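Oligopeptide-binding protein appA (Bacillus subtilis, PDB 1XOC) binds oligopeptides as the extracellular receptor of the App ABC transporter, a permease that can replace the Opp system in sporulation and genetic competence. Local coordinates at residues Phe92-Leu98 / Ile158-Ile163; Gln197-Ala203 / Asp215-Val221; Glu209-Leu214 / Ile513-Leu518. Residue numbers count along the deposited sequence, not the author numbering.

Contact 1: residues Phe92-Leu98 / Ile158-Ile163; sequences FHDGKEL and ILPKHI. With ZN (zinc ion), chain C.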
loop_
_atom_site.group_PDB
_atom_site.type_symbol
_atom_site.label_atom_id
_atom_site.label_comp_id
_atom_site.label_asym_id
_atom_site.label_seq_id
_atom_site.Cartn_x
_atom_site.Cartn_y
_atom_site.Cartn_z
ATOM N N PHE A 92 19.752 -10.013 -15.878
ATOM C CA PHE A 92 19.204 -8.676 -15.975
ATOM C C PHE A 92 18.896 -8.308 -17.443
ATOM O O PHE A 92 19.371 -8.927 -18.401
ATOM C CB PHE A 92 20.156 -7.651 -15.372
ATOM C CG PHE A 92 20.227 -7.682 -13.869
ATOM C CD1 PHE A 92 21.309 -8.251 -13.224
ATOM C CD2 PHE A 92 19.224 -7.124 -13.106
ATOM C CE1 PHE A 92 21.361 -8.254 -11.853
ATOM C CE2 PHE A 92 19.275 -7.150 -11.709
ATOM C CZ PHE A 92 20.344 -7.699 -11.095
ATOM N N HIS A 93 18.120 -7.262 -17.626
ATOM C CA HIS A 93 17.710 -6.835 -18.973
ATOM C C HIS A 93 18.875 -6.409 -19.878
ATOM O O HIS A 93 18.701 -6.309 -21.095
ATOM C CB HIS A 93 16.666 -5.722 -18.885
ATOM C CG HIS A 93 15.428 -6.124 -18.138
ATOM N ND1 HIS A 93 14.692 -5.227 -17.382
ATOM C CD2 HIS A 93 14.805 -7.329 -18.015
ATOM C CE1 HIS A 93 13.667 -5.863 -16.839
ATOM N NE2 HIS A 93 13.714 -7.140 -17.200
ATOM N N ASP A 94 20.047 -6.190 -19.294
ATOM C CA ASP A 94 21.260 -5.863 -20.063
ATOM C C ASP A 94 22.042 -7.112 -20.471
ATOM O O ASP A 94 23.115 -7.016 -21.113
ATOM C CB ASP A 94 22.161 -4.906 -19.259
ATOM C CG ASP A 94 22.569 -5.473 -17.915
ATOM O OD1 ASP A 94 22.250 -6.636 -17.602
ATOM O OD2 ASP A 94 23.257 -4.761 -17.139
ATOM N N GLY A 95 21.508 -8.282 -20.146
ATOM C CA GLY A 95 22.142 -9.550 -20.510
ATOM C C GLY A 95 23.117 -10.128 -19.502
ATOM O O GLY A 95 23.646 -11.218 -19.702
ATOM N N LYS A 96 23.333 -9.409 -18.406
ATOM C CA LYS A 96 24.274 -9.831 -17.385
ATOM C C LYS A 96 23.646 -10.688 -16.311
ATOM O O LYS A 96 22.500 -10.497 -15.917
ATOM C CB LYS A 96 24.959 -8.620 -16.774
ATOM C CG LYS A 96 26.093 -8.139 -17.649
ATOM C CD LYS A 96 26.200 -6.630 -17.669
ATOM C CE LYS A 96 27.460 -6.173 -18.363
ATOM N NZ LYS A 96 28.614 -6.014 -17.428
ATOM N N GLU A 97 24.429 -11.635 -15.824
ATOM C CA GLU A 97 23.938 -12.624 -14.885
ATOM C C GLU A 97 23.677 -11.993 -13.530
ATOM O O GLU A 97 24.502 -11.225 -13.034
ATOM C CB GLU A 97 24.982 -13.726 -14.725
ATOM C CG GLU A 97 24.662 -14.840 -13.700
ATOM C CD GLU A 97 24.118 -16.080 -14.335
ATOM O OE1 GLU A 97 23.522 -15.934 -15.427
ATOM O OE2 GLU A 97 24.262 -17.195 -13.753
ATOM N N LEU A 98 22.537 -12.338 -12.934
ATOM C CA LEU A 98 22.219 -11.926 -11.558
ATOM C C LEU A 98 22.916 -12.892 -10.627
ATOM O O LEU A 98 22.813 -14.126 -10.789
ATOM C CB LEU A 98 20.704 -11.953 -11.340
ATOM C CG LEU A 98 20.137 -11.450 -10.004
ATOM C CD1 LEU A 98 18.705 -10.986 -10.171
ATOM C CD2 LEU A 98 20.212 -12.521 -8.906
ATOM N N ILE A 158 15.493 -7.016 -6.510
ATOM C CA ILE A 158 16.931 -7.186 -6.613
ATOM C C ILE A 158 17.496 -6.234 -7.693
ATOM O O ILE A 158 17.116 -6.273 -8.886
ATOM C CB ILE A 158 17.320 -8.694 -6.858
ATOM C CG1 ILE A 158 16.759 -9.605 -5.760
ATOM C CG2 ILE A 158 18.798 -8.811 -6.956
ATOM C CD1 ILE A 158 17.066 -9.194 -4.367
ATOM N N LEU A 159 18.445 -5.407 -7.258
ATOM C CA LEU A 159 19.052 -4.401 -8.129
ATOM C C LEU A 159 20.432 -4.833 -8.631
ATOM O O LEU A 159 21.131 -5.591 -7.954
ATOM C CB LEU A 159 19.191 -3.082 -7.369
ATOM C CG LEU A 159 17.918 -2.502 -6.741
ATOM C CD1 LEU A 159 18.284 -1.290 -5.897
ATOM C CD2 LEU A 159 16.917 -2.112 -7.800
ATOM N N PRO A 160 20.856 -4.343 -9.814
ATOM C CA PRO A 160 22.144 -4.697 -10.379
ATOM C C PRO A 160 23.327 -3.907 -9.790
ATOM O O PRO A 160 23.483 -2.697 -10.039
ATOM C CB PRO A 160 21.965 -4.380 -11.867
ATOM C CG PRO A 160 20.958 -3.316 -11.896
ATOM C CD PRO A 160 20.053 -3.543 -10.737
ATOM N N LYS A 161 24.182 -4.601 -9.049
ATOM C CA LYS A 161 25.344 -3.995 -8.453
ATOM C C LYS A 161 26.288 -3.440 -9.517
ATOM O O LYS A 161 26.932 -2.407 -9.318
ATOM C CB LYS A 161 26.100 -4.967 -7.572
ATOM C CG LYS A 161 27.222 -4.336 -6.796
ATOM C CD LYS A 161 27.928 -5.350 -5.911
ATOM C CE LYS A 161 29.034 -4.714 -5.130
ATOM N NZ LYS A 161 29.876 -5.714 -4.366
ATOM N N HIS A 162 26.388 -4.115 -10.659
ATOM C CA HIS A 162 27.301 -3.639 -11.691
ATOM C C HIS A 162 26.846 -2.337 -12.308
ATOM O O HIS A 162 27.600 -1.694 -13.044
ATOM C CB HIS A 162 27.527 -4.689 -12.789
ATOM C CG HIS A 162 26.286 -5.139 -13.482
ATOM N ND1 HIS A 162 25.690 -6.355 -13.210
ATOM C CD2 HIS A 162 25.544 -4.560 -14.455
ATOM C CE1 HIS A 162 24.623 -6.495 -13.981
ATOM N NE2 HIS A 162 24.502 -5.413 -14.735
ATOM N N ILE A 163 25.619 -1.915 -11.986
ATOM C CA ILE A 163 25.178 -0.573 -12.393
ATOM C C ILE A 163 25.246 0.428 -11.226
ATOM O O ILE A 163 25.724 1.577 -11.391
ATOM C CB ILE A 163 23.753 -0.591 -12.988
ATOM C CG1 ILE A 163 23.684 -1.526 -14.217
ATOM C CG2 ILE A 163 23.319 0.844 -13.372
ATOM C CD1 ILE A 163 22.343 -1.650 -14.860
HETATM ZN ZN ZN C . 26.459 -8.161 -12.132
HETATM O O HOH W 1 26.637 -9.534 -13.782
HETATM O O HOH W 2 24.765 -8.962 -11.854
HETATM O O HOH W 3 26.289 -7.217 -10.368
HETATM O O HOH W 4 27.840 -9.498 -10.961
HETATM O O HOH W 5 28.624 -7.846 -12.292
#

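Contact 2: residues Gln197-Ala203 / Asp215-Val221; sequences QYIKLEA and DTVTYKV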
loop_
_atom_site.group_PDB
_atom_site.type_symbol
_atom_site.label_atom_id
_atom_site.label_comp_id
_atom_site.label_asym_id
_atom_site.label_seq_id
_atom_site.Cartn_x
_atom_site.Cartn_y
_atom_site.Cartn_z
ATOM N N GLN A 197 1.225 10.539 -18.702
ATOM C CA GLN A 197 0.435 9.865 -19.721
ATOM C C GLN A 197 0.511 8.356 -19.586
ATOM O O GLN A 197 -0.522 7.707 -19.479
ATOM C CB GLN A 197 0.892 10.272 -21.101
ATOM C CG GLN A 197 0.708 11.725 -21.375
ATOM C CD GLN A 197 0.797 12.035 -22.845
ATOM O OE1 GLN A 197 1.534 12.929 -23.248
ATOM N NE2 GLN A 197 0.073 11.272 -23.667
ATOM N N TYR A 198 1.715 7.803 -19.673
ATOM C CA TYR A 198 1.851 6.334 -19.615
ATOM C C TYR A 198 3.268 5.851 -19.387
ATOM O O TYR A 198 4.222 6.529 -19.652
ATOM C CB TYR A 198 1.337 5.685 -20.917
ATOM C CG TYR A 198 2.127 6.092 -22.139
ATOM C CD1 TYR A 198 1.698 7.117 -22.953
ATOM C CD2 TYR A 198 3.316 5.442 -22.467
ATOM C CE1 TYR A 198 2.435 7.487 -24.057
ATOM C CE2 TYR A 198 4.052 5.806 -23.587
ATOM C CZ TYR A 198 3.607 6.819 -24.362
ATOM O OH TYR A 198 4.352 7.192 -25.478
ATOM N N ILE A 199 3.349 4.618 -18.916
ATOM C CA ILE A 199 4.589 3.859 -18.841
ATOM C C ILE A 199 4.369 2.630 -19.718
ATOM O O ILE A 199 3.413 1.875 -19.501
ATOM C CB ILE A 199 4.879 3.407 -17.407
ATOM C CG1 ILE A 199 5.094 4.647 -16.530
ATOM C CG2 ILE A 199 6.080 2.471 -17.378
ATOM C CD1 ILE A 199 5.045 4.408 -15.082
ATOM N N LYS A 200 5.258 2.420 -20.676
ATOM C CA LYS A 200 5.188 1.272 -21.582
ATOM C C LYS A 200 6.318 0.305 -21.287
ATOM O O LYS A 200 7.478 0.701 -21.178
ATOM C CB LYS A 200 5.292 1.743 -23.035
ATOM C CG LYS A 200 4.926 0.641 -24.046
ATOM C CD LYS A 200 4.893 1.228 -25.420
ATOM C CE LYS A 200 4.942 0.176 -26.533
ATOM N NZ LYS A 200 5.530 0.778 -27.781
ATOM N N LEU A 201 5.956 -0.963 -21.088
ATOM C CA LEU A 201 6.895 -2.062 -20.880
ATOM C C LEU A 201 6.718 -3.148 -21.948
ATOM O O LEU A 201 5.610 -3.335 -22.466
ATOM C CB LEU A 201 6.666 -2.715 -19.519
ATOM C CG LEU A 201 6.514 -1.828 -18.273
ATOM C CD1 LEU A 201 6.289 -2.661 -17.058
ATOM C CD2 LEU A 201 7.712 -0.965 -18.004
ATOM N N GLU A 202 7.809 -3.855 -22.258
ATOM C CA GLU A 202 7.853 -4.876 -23.328
ATOM C C GLU A 202 8.238 -6.190 -22.688
ATOM O O GLU A 202 9.030 -6.216 -21.736
ATOM C CB GLU A 202 8.942 -4.550 -24.360
ATOM C CG GLU A 202 8.663 -3.347 -25.180
ATOM C CD GLU A 202 9.719 -3.102 -26.271
ATOM O OE1 GLU A 202 10.882 -3.542 -26.069
ATOM O OE2 GLU A 202 9.378 -2.443 -27.284
ATOM N N ALA A 203 7.718 -7.281 -23.234
ATOM C CA ALA A 203 8.044 -8.607 -22.741
ATOM C C ALA A 203 9.524 -8.821 -22.769
ATOM O O ALA A 203 10.175 -8.530 -23.769
ATOM C CB ALA A 203 7.361 -9.680 -23.576
ATOM N N ASP A 215 2.830 -9.252 -25.336
ATOM C CA ASP A 215 3.957 -8.579 -25.960
ATOM C C ASP A 215 4.342 -7.299 -25.225
ATOM O O ASP A 215 5.537 -7.012 -25.073
ATOM C CB ASP A 215 3.664 -8.256 -27.411
ATOM C CG ASP A 215 3.544 -9.502 -28.285
ATOM O OD1 ASP A 215 4.250 -10.504 -28.056
ATOM O OD2 ASP A 215 2.728 -9.463 -29.216
ATOM N N THR A 216 3.329 -6.532 -24.819
ATOM C CA THR A 216 3.526 -5.306 -24.071
ATOM C C THR A 216 2.477 -5.095 -22.989
ATOM O O THR A 216 1.377 -5.620 -23.064
ATOM C CB THR A 216 3.486 -4.048 -24.997
ATOM O OG1 THR A 216 2.163 -3.864 -25.528
ATOM C CG2 THR A 216 4.437 -4.182 -26.152
ATOM N N VAL A 217 2.860 -4.346 -21.968
ATOM C CA VAL A 217 1.943 -3.844 -20.964
ATOM C C VAL A 217 2.134 -2.340 -20.847
ATOM O O VAL A 217 3.238 -1.865 -20.658
ATOM C CB VAL A 217 2.213 -4.474 -19.600
ATOM C CG1 VAL A 217 1.306 -3.875 -18.551
ATOM C CG2 VAL A 217 2.024 -5.943 -19.660
ATOM N N THR A 218 1.041 -1.609 -20.972
ATOM C CA THR A 218 1.066 -0.168 -20.855
ATOM C C THR A 218 0.260 0.248 -19.632
ATOM O O THR A 218 -0.858 -0.175 -19.464
ATOM C CB THR A 218 0.449 0.455 -22.115
ATOM O OG1 THR A 218 1.213 0.088 -23.262
ATOM C CG2 THR A 218 0.534 1.951 -22.063
ATOM N N TYR A 219 0.860 1.066 -18.784
ATOM C CA TYR A 219 0.223 1.547 -17.571
ATOM C C TYR A 219 -0.159 2.982 -17.868
ATOM O O TYR A 219 0.675 3.847 -17.868
ATOM C CB TYR A 219 1.225 1.498 -16.416
ATOM C CG TYR A 219 0.700 1.523 -14.992
ATOM C CD1 TYR A 219 0.746 2.672 -14.239
ATOM C CD2 TYR A 219 0.241 0.376 -14.384
ATOM C CE1 TYR A 219 0.317 2.690 -12.948
ATOM C CE2 TYR A 219 -0.191 0.390 -13.090
ATOM C CZ TYR A 219 -0.149 1.542 -12.370
ATOM O OH TYR A 219 -0.575 1.574 -11.069
ATOM N N LYS A 220 -1.435 3.190 -18.135
ATOM C CA LYS A 220 -1.908 4.451 -18.661
ATOM C C LYS A 220 -2.489 5.289 -17.544
ATOM O O LYS A 220 -3.408 4.873 -16.877
ATOM C CB LYS A 220 -2.947 4.215 -19.748
ATOM C CG LYS A 220 -3.327 5.480 -20.500
ATOM C CD LYS A 220 -4.257 5.194 -21.649
ATOM C CE LYS A 220 -4.577 6.475 -22.403
ATOM N NZ LYS A 220 -5.529 6.206 -23.486
ATOM N N VAL A 221 -1.934 6.476 -17.356
ATOM C CA VAL A 221 -2.328 7.314 -16.249
ATOM C C VAL A 221 -3.532 8.167 -16.613
ATOM O O VAL A 221 -3.473 8.986 -17.517
ATOM C CB VAL A 221 -1.177 8.213 -15.794
ATOM C CG1 VAL A 221 -1.573 8.963 -14.575
ATOM C CG2 VAL A 221 0.053 7.388 -15.519
HETATM O O HOH W 6 -2.793 8.843 -20.654
#

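Contact 3: residues Glu209-Leu214 / Ile513-Leu518; sequences EGRPYL and IEKWWL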
loop_
_atom_site.group_PDB
_atom_site.type_symbol
_atom_site.label_atom_id
_atom_site.label_comp_id
_atom_site.label_asym_id
_atom_site.label_seq_id
_atom_site.Cartn_x
_atom_site.Cartn_y
_atom_site.Cartn_z
ATOM N N GLU A 209 11.638 -17.547 -16.123
ATOM C CA GLU A 209 10.551 -18.527 -16.121
ATOM C C GLU A 209 9.912 -18.675 -17.495
ATOM O O GLU A 209 8.939 -19.409 -17.653
ATOM C CB GLU A 209 9.488 -18.144 -15.115
ATOM C CG GLU A 209 9.989 -17.998 -13.712
ATOM C CD GLU A 209 8.884 -17.831 -12.715
ATOM O OE1 GLU A 209 7.714 -17.576 -13.129
ATOM O OE2 GLU A 209 9.182 -17.980 -11.512
ATOM N N GLY A 210 10.482 -18.021 -18.494
ATOM C CA GLY A 210 9.948 -18.005 -19.846
ATOM C C GLY A 210 9.345 -16.644 -20.144
ATOM O O GLY A 210 8.780 -15.978 -19.277
ATOM N N ARG A 211 9.452 -16.226 -21.398
ATOM C CA ARG A 211 8.866 -14.976 -21.820
ATOM C C ARG A 211 7.374 -14.862 -21.464
ATOM O O ARG A 211 6.629 -15.839 -21.619
ATOM C CB ARG A 211 8.988 -14.839 -23.347
ATOM C CG ARG A 211 8.638 -13.439 -23.907
ATOM C CD ARG A 211 8.382 -13.573 -25.382
ATOM N NE ARG A 211 8.153 -12.348 -26.140
ATOM C CZ ARG A 211 6.966 -11.844 -26.460
ATOM N NH1 ARG A 211 5.838 -12.367 -25.990
ATOM N NH2 ARG A 211 6.923 -10.773 -27.263
ATOM N N PRO A 212 6.937 -13.658 -21.053
ATOM C CA PRO A 212 5.491 -13.412 -21.020
ATOM C C PRO A 212 4.799 -13.779 -22.305
ATOM O O PRO A 212 5.404 -13.707 -23.376
ATOM C CB PRO A 212 5.411 -11.879 -20.864
ATOM C CG PRO A 212 6.601 -11.555 -20.073
ATOM C CD PRO A 212 7.681 -12.466 -20.587
ATOM N N TYR A 213 3.520 -14.128 -22.207
ATOM C CA TYR A 213 2.711 -14.301 -23.416
ATOM C C TYR A 213 2.380 -12.947 -24.055
ATOM O O TYR A 213 2.461 -12.796 -25.286
ATOM C CB TYR A 213 1.432 -15.075 -23.121
ATOM C CG TYR A 213 1.706 -16.446 -22.566
ATOM C CD1 TYR A 213 2.292 -17.428 -23.350
ATOM C CD2 TYR A 213 1.389 -16.755 -21.255
ATOM C CE1 TYR A 213 2.548 -18.689 -22.841
ATOM C CE2 TYR A 213 1.645 -18.026 -20.729
ATOM C CZ TYR A 213 2.239 -18.972 -21.524
ATOM O OH TYR A 213 2.505 -20.237 -21.038
ATOM N N LEU A 214 2.004 -11.981 -23.223
ATOM C CA LEU A 214 1.698 -10.631 -23.683
ATOM C C LEU A 214 2.953 -9.960 -24.211
ATOM O O LEU A 214 4.019 -10.102 -23.631
ATOM C CB LEU A 214 1.078 -9.770 -22.541
ATOM C CG LEU A 214 -0.300 -10.281 -22.090
ATOM C CD1 LEU A 214 -0.692 -9.715 -20.716
ATOM C CD2 LEU A 214 -1.361 -9.892 -23.118
ATOM N N ILE A 513 1.110 -11.451 -14.212
ATOM C CA ILE A 513 0.745 -10.932 -15.544
ATOM C C ILE A 513 1.550 -11.599 -16.669
ATOM O O ILE A 513 1.033 -11.761 -17.788
ATOM C CB ILE A 513 0.804 -9.368 -15.586
ATOM C CG1 ILE A 513 0.314 -8.864 -16.953
ATOM C CG2 ILE A 513 2.178 -8.821 -15.190
ATOM C CD1 ILE A 513 -0.050 -7.402 -16.940
ATOM N N GLU A 514 2.767 -12.043 -16.357
ATOM C CA GLU A 514 3.568 -12.812 -17.336
ATOM C C GLU A 514 2.951 -14.141 -17.745
ATOM O O GLU A 514 3.384 -14.744 -18.734
ATOM C CB GLU A 514 4.990 -13.019 -16.808
ATOM C CG GLU A 514 5.090 -13.729 -15.477
ATOM C CD GLU A 514 5.008 -12.819 -14.221
ATOM O OE1 GLU A 514 4.439 -11.685 -14.219
ATOM O OE2 GLU A 514 5.548 -13.270 -13.200
ATOM N N LYS A 515 1.952 -14.615 -16.992
ATOM C CA LYS A 515 1.302 -15.864 -17.286
ATOM C C LYS A 515 -0.066 -15.695 -17.942
ATOM O O LYS A 515 -0.709 -16.676 -18.293
ATOM C CB LYS A 515 1.069 -16.666 -15.999
ATOM C CG LYS A 515 2.259 -16.858 -15.063
ATOM C CD LYS A 515 3.437 -17.490 -15.713
ATOM C CE LYS A 515 4.618 -17.498 -14.748
ATOM N NZ LYS A 515 5.859 -18.002 -15.396
ATOM N N TRP A 516 -0.538 -14.468 -18.085
ATOM C CA TRP A 516 -1.829 -14.218 -18.697
ATOM C C TRP A 516 -1.674 -14.235 -20.216
ATOM O O TRP A 516 -0.626 -13.877 -20.746
ATOM C CB TRP A 516 -2.371 -12.836 -18.323
ATOM C CG TRP A 516 -2.470 -12.515 -16.858
ATOM C CD1 TRP A 516 -2.197 -13.335 -15.798
ATOM C CD2 TRP A 516 -2.834 -11.244 -16.296
ATOM N NE1 TRP A 516 -2.401 -12.652 -14.613
ATOM C CE2 TRP A 516 -2.767 -11.362 -14.897
ATOM C CE3 TRP A 516 -3.188 -10.009 -16.844
ATOM C CZ2 TRP A 516 -3.079 -10.296 -14.039
ATOM C CZ3 TRP A 516 -3.482 -8.955 -15.997
ATOM C CH2 TRP A 516 -3.420 -9.096 -14.616
ATOM N N TRP A 517 -2.713 -14.645 -20.908
ATOM C CA TRP A 517 -2.679 -14.681 -22.359
ATOM C C TRP A 517 -4.058 -14.416 -22.924
ATOM O O TRP A 517 -5.075 -14.568 -22.252
ATOM C CB TRP A 517 -2.109 -16.005 -22.866
ATOM C CG TRP A 517 -2.752 -17.269 -22.336
ATOM C CD1 TRP A 517 -2.548 -17.850 -21.105
ATOM C CD2 TRP A 517 -3.618 -18.114 -23.033
ATOM N NE1 TRP A 517 -3.263 -18.991 -20.995
ATOM C CE2 TRP A 517 -3.932 -19.194 -22.171
ATOM C CE3 TRP A 517 -4.182 -18.072 -24.300
ATOM C CZ2 TRP A 517 -4.783 -20.214 -22.538
ATOM C CZ3 TRP A 517 -5.021 -19.088 -24.681
ATOM C CH2 TRP A 517 -5.321 -20.160 -23.799
ATOM N N LEU A 518 -4.075 -13.989 -24.177
ATOM C CA LEU A 518 -5.311 -13.729 -24.888
ATOM C C LEU A 518 -5.608 -14.867 -25.852
ATOM O O LEU A 518 -4.829 -15.120 -26.777
ATOM C CB LEU A 518 -5.200 -12.403 -25.627
ATOM C CG LEU A 518 -5.077 -11.207 -24.684
ATOM C CD1 LEU A 518 -4.495 -9.993 -25.379
ATOM C CD2 LEU A 518 -6.429 -10.842 -24.091
HETATM O O HOH W 7 7.396 -14.996 -12.440
HETATM O O HOH W 8 6.602 -16.335 -17.581
HETATM O O HOH W 9 4.964 -16.807 -19.662
HETATM O O HOH W 10 1.677 -12.593 -20.325
#

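Contact 1: residues Phe92-Leu98 / Ile158-Ile163
Phe92 and His162 bury the most surface here, 79 and 78 Å², and their rings meet as an offset edge-to-face pair, the edge of His162 directed at the face of Phe92 with centroids 5.7 Å apart and planes at 84°. Pro160 lies over a face of the Phe92 ring in a CH-pi contact, its CB 3.8 Å from the ring centroid. The imidazole is held at both nitrogens. NE2 of His162 donates to OD2 of Asp94 at 2.8 Å, while ND1 of His162 binds the zinc ion at 2.2 Å; five waters complete six-fold coordination, and two of them donate to the carbonyl O of Glu97. The His-carboxylate hydrogen bond joins the turn ahead of helix 100-108 to the start of helix 161-164, where Pro160 is the N-cap residue. Asp94 sits in the type I turn Phe92-Gly95, and its OD1 accepts from the backbone N of Lys96, just beyond the turn, at 3.1 Å, an Asx turn. Lys96 CD covers the His162 ring, 3.9 Å from its centroid. Deeper in, Ile158 CG2 touches Leu98 CD1 at 3.9 Å, and both side chains pack on Leu69 of strand 65-76.

Contact 2: residues Gln197-Ala203 / Asp215-Val221
Strands 198-203 and 216-221 run antiparallel, their axes 4.6 Å apart at closest approach and their directions at 173°. Ile199 with Tyr219 and Leu201 with Val217 form hydrogen-bonded pairs with both bonds made, for example Tyr219 N to Ile199 O at 2.8 Å and Leu201 N to Val217 O at 2.9 Å. Further bonds extend the ladder to its ends: Val221 N to Gln197 O at 2.8 Å and Ala203 N to Asp215 O at 2.9 Å. The two strands are the central pair of a four-stranded mixed sheet, flanked by strands 23-28 and 188-194; Gln197 and Tyr198 both face Lys194 in a classic beta bulge. Ile199, Leu201, Val217 and Tyr219 occupy one face, where helix 43-52 covers Leu201, Val217 and Tyr219, and the Tyr219 hydroxyl hydrogen-bonds to Asp47. On the other face lie the more polar Tyr198, Lys200, Glu202, Thr216, Thr218 and Lys220. Here Tyr198 CB meets Thr218 CG2 at 4.0 Å, and Lys200 CG approaches Thr218 OG1 at 3.8 Å.

Contact 3: residues Glu209-Leu214 / Ile513-Leu518
A salt bridge between Lys515 NZ and Glu209 OE1, 3.0 Å long, ties the start of the 209-214 loop to the short 3-10 turn 513-515. Water-mediated links continue the polar seam: one water joins Gly210 O to Lys515 NZ, another Arg211 O to Glu514 O, and a third accepts from Leu214 N while donating to Ile513 O and Trp516 O. The backbones come close where Pro212 CA makes a CA-H...O contact with Glu514 O at 3.4 Å. Beyond this seam, the edge of Trp517 points at the face of Tyr213, with 5.2 Å between the tyrosine and five-membered ring centroids and planes at 64°. Leu214, with 92 Å² covered, packs its CD1 on Ile513 CG1 at 4.0 Å and its CD2 on Leu518 CD1 at 3.9 Å. Trp517 and Leu518 form a short strand antiparallel to 499-500. Here the C-terminal tail of this family 5 solute-binding protein packs across the loop between the antiparallel strands 198-203 and 216-221, the central pair of a four-stranded mixed sheet.

In the fold
Contacts 2 and 3 share one structural unit: the 209-214 loop of contact 3 connects the paired strands of contact 2, and their centres are 14 Å apart. They touch directly, with Ala203 CB 3.4 Å from Leu214 O and Val217 CG2 3.7 Å from Ile513 CD1, so the C-terminal residues pack against the sheet as well as its connecting loop. Arg211 of contact 3 also forms a salt bridge with Asp215 of contact 2. Contact 1 stands apart, its centre 22 Å from each of the others; its nearest atoms are about 7 Å from contact 2 and 9 Å from contact 3. Zinc is bound directly within contact 1, whereas the side chains of Tyr219 and Arg211 lie about 4 and 5 Å from zinc ions.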